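Local atomic coordinates of probable zinc protease PqqL (Escherichia coli, PDB entry 6OFT), a protein that probably acts as a zinc-dependent metalloendopeptidase of the M16 family in the periplasm, this chain being the first half of the protease. Residues A337-L342 / A430-M435. Numbering follows the deposited sequence.
Sequences ALMAEL and AFWEQM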
ATOM      1  N   ALA A 337       5.146  22.766 -18.582  1.00 31.06           N
ATOM      2  CA  ALA A 337       4.089  21.791 -18.902  1.00 30.44           C
ATOM      3  C   ALA A 337       3.167  21.509 -17.714  1.00 32.35           C
ATOM      4  O   ALA A 337       1.944  21.503 -17.885  1.00 31.56           O
ATOM      5  CB  ALA A 337       4.701  20.491 -19.403  1.00 31.45           C
ATOM      6  N   LEU A 338       3.752  21.289 -16.515  1.00 26.58           N
ATOM      7  CA  LEU A 338       3.001  21.008 -15.301  1.00 25.56           C
ATOM      8  C   LEU A 338       2.135  22.189 -14.887  1.00 29.97           C
ATOM      9  O   LEU A 338       0.940  22.005 -14.652  1.00 29.18           O
ATOM     10  CB  LEU A 338       3.935  20.555 -14.145  1.00 24.97           C
ATOM     11  CG  LEU A 338       3.274  20.105 -12.814  1.00 28.59           C
ATOM     12  CD1 LEU A 338       2.231  19.008 -13.027  1.00 27.81           C
ATOM     13  CD2 LEU A 338       4.330  19.652 -11.805  1.00 28.73           C
ATOM     14  N   MET A 339       2.738  23.390 -14.788  1.00 27.44           N
ATOM     15  CA  MET A 339       2.062  24.628 -14.401  1.00 27.40           C
ATOM     16  C   MET A 339       0.921  24.977 -15.357  1.00 30.60           C
ATOM     17  O   MET A 339      -0.141  25.417 -14.910  1.00 29.67           O
ATOM     18  CB  MET A 339       3.081  25.781 -14.380  1.00 30.69           C
ATOM     19  CG  MET A 339       2.808  26.816 -13.310  1.00 34.15           C
ATOM     20  SD  MET A 339       3.047  26.162 -11.636  1.00 37.06           S
ATOM     21  CE  MET A 339       4.867  26.025 -11.592  1.00 33.71           C
ATOM     22  N   ALA A 340       1.166  24.823 -16.674  1.00 27.37           N
ATOM     23  CA  ALA A 340       0.209  25.105 -17.746  1.00 27.80           C
ATOM     24  C   ALA A 340      -1.003  24.195 -17.631  1.00 32.37           C
ATOM     25  O   ALA A 340      -2.118  24.694 -17.734  1.00 31.80           O
ATOM     26  CB  ALA A 340       0.871  24.912 -19.101  1.00 28.96           C
ATOM     27  N   GLU A 341      -0.796  22.877 -17.356  1.00 28.78           N
ATOM     28  CA  GLU A 341      -1.905  21.927 -17.219  1.00 28.12           C
ATOM     29  C   GLU A 341      -2.723  22.163 -15.948  1.00 30.16           C
ATOM     30  O   GLU A 341      -3.941  22.051 -15.991  1.00 29.78           O
ATOM     31  CB  GLU A 341      -1.444  20.464 -17.317  1.00 29.12           C
ATOM     32  CG  GLU A 341      -2.579  19.552 -17.777  1.00 41.98           C
ATOM     33  CD  GLU A 341      -2.458  18.061 -17.519  1.00 57.99           C
ATOM     34  OE1 GLU A 341      -1.365  17.498 -17.755  1.00 58.39           O
ATOM     35  OE2 GLU A 341      -3.469  17.447 -17.104  1.00 39.40           O
ATOM     36  N   LEU A 342      -2.063  22.486 -14.834  1.00 26.09           N
ATOM     37  CA  LEU A 342      -2.745  22.742 -13.561  1.00 25.69           C
ATOM     38  C   LEU A 342      -3.589  24.025 -13.636  1.00 28.61           C
ATOM     39  O   LEU A 342      -4.714  24.036 -13.151  1.00 27.33           O
ATOM     40  CB  LEU A 342      -1.752  22.798 -12.377  1.00 25.31           C
ATOM     41  CG  LEU A 342      -1.007  21.510 -11.990  1.00 28.48           C
ATOM     42  CD1 LEU A 342       0.109  21.826 -11.014  1.00 28.02           C
ATOM     43  CD2 LEU A 342      -1.943  20.455 -11.382  1.00 28.41           C
ATOM     44  N   ALA A 430       1.085  21.219   1.182  1.00 21.06           N
ATOM     45  CA  ALA A 430       1.673  20.913  -0.131  1.00 20.94           C
ATOM     46  C   ALA A 430       3.190  21.081  -0.209  1.00 25.33           C
ATOM     47  O   ALA A 430       3.716  21.782   0.626  1.00 25.26           O
ATOM     48  CB  ALA A 430       1.013  21.733  -1.201  1.00 21.50           C
ATOM     49  N   PHE A 431       3.810  20.445  -1.197  1.00 22.16           N
ATOM     50  CA  PHE A 431       5.231  20.621  -1.443  1.00 22.48           C
ATOM     51  C   PHE A 431       5.592  20.405  -2.912  1.00 25.24           C
ATOM     52  O   PHE A 431       5.050  19.506  -3.564  1.00 23.42           O
ATOM     53  CB  PHE A 431       6.119  19.784  -0.493  1.00 23.50           C
ATOM     54  CG  PHE A 431       6.100  18.282  -0.657  1.00 24.16           C
ATOM     55  CD1 PHE A 431       5.244  17.490   0.113  1.00 26.06           C
ATOM     56  CD2 PHE A 431       6.992  17.648  -1.519  1.00 25.33           C
ATOM     57  CE1 PHE A 431       5.267  16.097   0.001  1.00 26.37           C
ATOM     58  CE2 PHE A 431       6.997  16.253  -1.649  1.00 27.32           C
ATOM     59  CZ  PHE A 431       6.151  15.486  -0.872  1.00 25.02           C
ATOM     60  N   TRP A 432       6.484  21.247  -3.398  1.00 22.20           N
ATOM     61  CA  TRP A 432       7.065  21.165  -4.757  1.00 22.38           C
ATOM     62  C   TRP A 432       8.309  20.293  -4.692  1.00 27.94           C
ATOM     63  O   TRP A 432       9.054  20.433  -3.759  1.00 28.19           O
ATOM     64  CB  TRP A 432       7.425  22.544  -5.302  1.00 20.92           C
ATOM     65  CG  TRP A 432       6.236  23.305  -5.772  1.00 21.50           C
ATOM     66  CD1 TRP A 432       5.553  24.239  -5.075  1.00 24.27           C
ATOM     67  CD2 TRP A 432       5.567  23.167  -7.030  1.00 21.51           C
ATOM     68  NE1 TRP A 432       4.516  24.697  -5.818  1.00 24.00           N
ATOM     69  CE2 TRP A 432       4.488  24.060  -7.017  1.00 25.59           C
ATOM     70  CE3 TRP A 432       5.778  22.390  -8.164  1.00 22.97           C
ATOM     71  CZ2 TRP A 432       3.619  24.195  -8.091  1.00 25.20           C
ATOM     72  CZ3 TRP A 432       4.923  22.525  -9.223  1.00 25.18           C
ATOM     73  CH2 TRP A 432       3.849  23.406  -9.185  1.00 25.82           C
ATOM     74  N   GLU A 433       8.509  19.448  -5.665  1.00 24.26           N
ATOM     75  CA  GLU A 433       9.684  18.603  -5.676  1.00 24.44           C
ATOM     76  C   GLU A 433      10.281  18.438  -7.066  1.00 27.72           C
ATOM     77  O   GLU A 433       9.568  18.146  -8.019  1.00 26.61           O
ATOM     78  CB  GLU A 433       9.335  17.234  -5.078  1.00 25.32           C
ATOM     79  CG  GLU A 433      10.514  16.293  -4.921  1.00 30.35           C
ATOM     80  CD  GLU A 433      10.034  14.870  -4.772  1.00 40.62           C
ATOM     81  OE1 GLU A 433       9.763  14.460  -3.622  1.00 28.12           O
ATOM     82  OE2 GLU A 433       9.886  14.179  -5.803  1.00 32.42           O
ATOM     83  N   GLN A 434      11.600  18.583  -7.158  1.00 24.80           N
ATOM     84  CA  GLN A 434      12.341  18.358  -8.388  1.00 25.07           C
ATOM     85  C   GLN A 434      13.340  17.247  -8.173  1.00 29.69           C
ATOM     86  O   GLN A 434      13.914  17.138  -7.095  1.00 27.67           O
ATOM     87  CB  GLN A 434      13.042  19.626  -8.882  1.00 26.78           C
ATOM     88  CG  GLN A 434      12.095  20.538  -9.663  1.00 29.67           C
ATOM     89  CD  GLN A 434      12.645  21.920  -9.848  1.00 33.76           C
ATOM     90  OE1 GLN A 434      12.891  22.373 -10.965  1.00 31.86           O
ATOM     91  NE2 GLN A 434      12.833  22.630  -8.757  1.00 25.71           N
ATOM     92  N   MET A 435      13.554  16.433  -9.203  1.00 27.95           N
ATOM     93  CA  MET A 435      14.505  15.327  -9.164  1.00 27.80           C
ATOM     94  C   MET A 435      15.538  15.561 -10.239  1.00 32.16           C
ATOM     95  O   MET A 435      15.174  15.854 -11.376  1.00 31.04           O
ATOM     96  CB  MET A 435      13.781  13.989  -9.337  1.00 29.63           C
ATOM     97  CG  MET A 435      13.047  13.567  -8.085  1.00 32.67           C
ATOM     98  SD  MET A 435      12.067  12.063  -8.264  1.00 36.61           S
ATOM     99  CE  MET A 435      13.397  10.803  -8.449  1.00 33.47           C
TER
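Leu338 reaches the six-membered ring of Trp432 with one methyl, CD2, which lies 3.9 Å from CZ3. With chi1 at -175°, CG lies opposite the backbone N, which places CD2 beside the ring. The leucine branch and the indole run alongside each other, pointing opposite ways. Leu338 also packs on Phe322 and Val324 of the sheet. Met339 makes the closest approach. Two bends, at chi2 (67°) and chi3, fold its thioether so that CE lies 3.7 Å from Trp432 CH2. The sulfur joins in a Met-aromatic contact: SD is 4.8 Å from the centroid of the six-membered ring, 60° off its normal. Helix 331-348 here packs on the five-stranded mixed sheet of the second alpha/beta unit of this M16 half. Trp432 comes from strand 430-436, between strands 242-248 and 256-264. Its indole takes up much of the distance between segments 337-342 and 430-435, whose axes come within 13.0 Å. Replacing it with an alanine would probably open a gap between helix and sheet and leave Met339 CE and SD without their aromatic partner. Leu342 touches more loosely, with CD1 4.5 Å from Trp432 CH2. At the pyrrole side, Trp432 NE1 hydrogen-bonds a glycerol, probably from the crystallisation liquor.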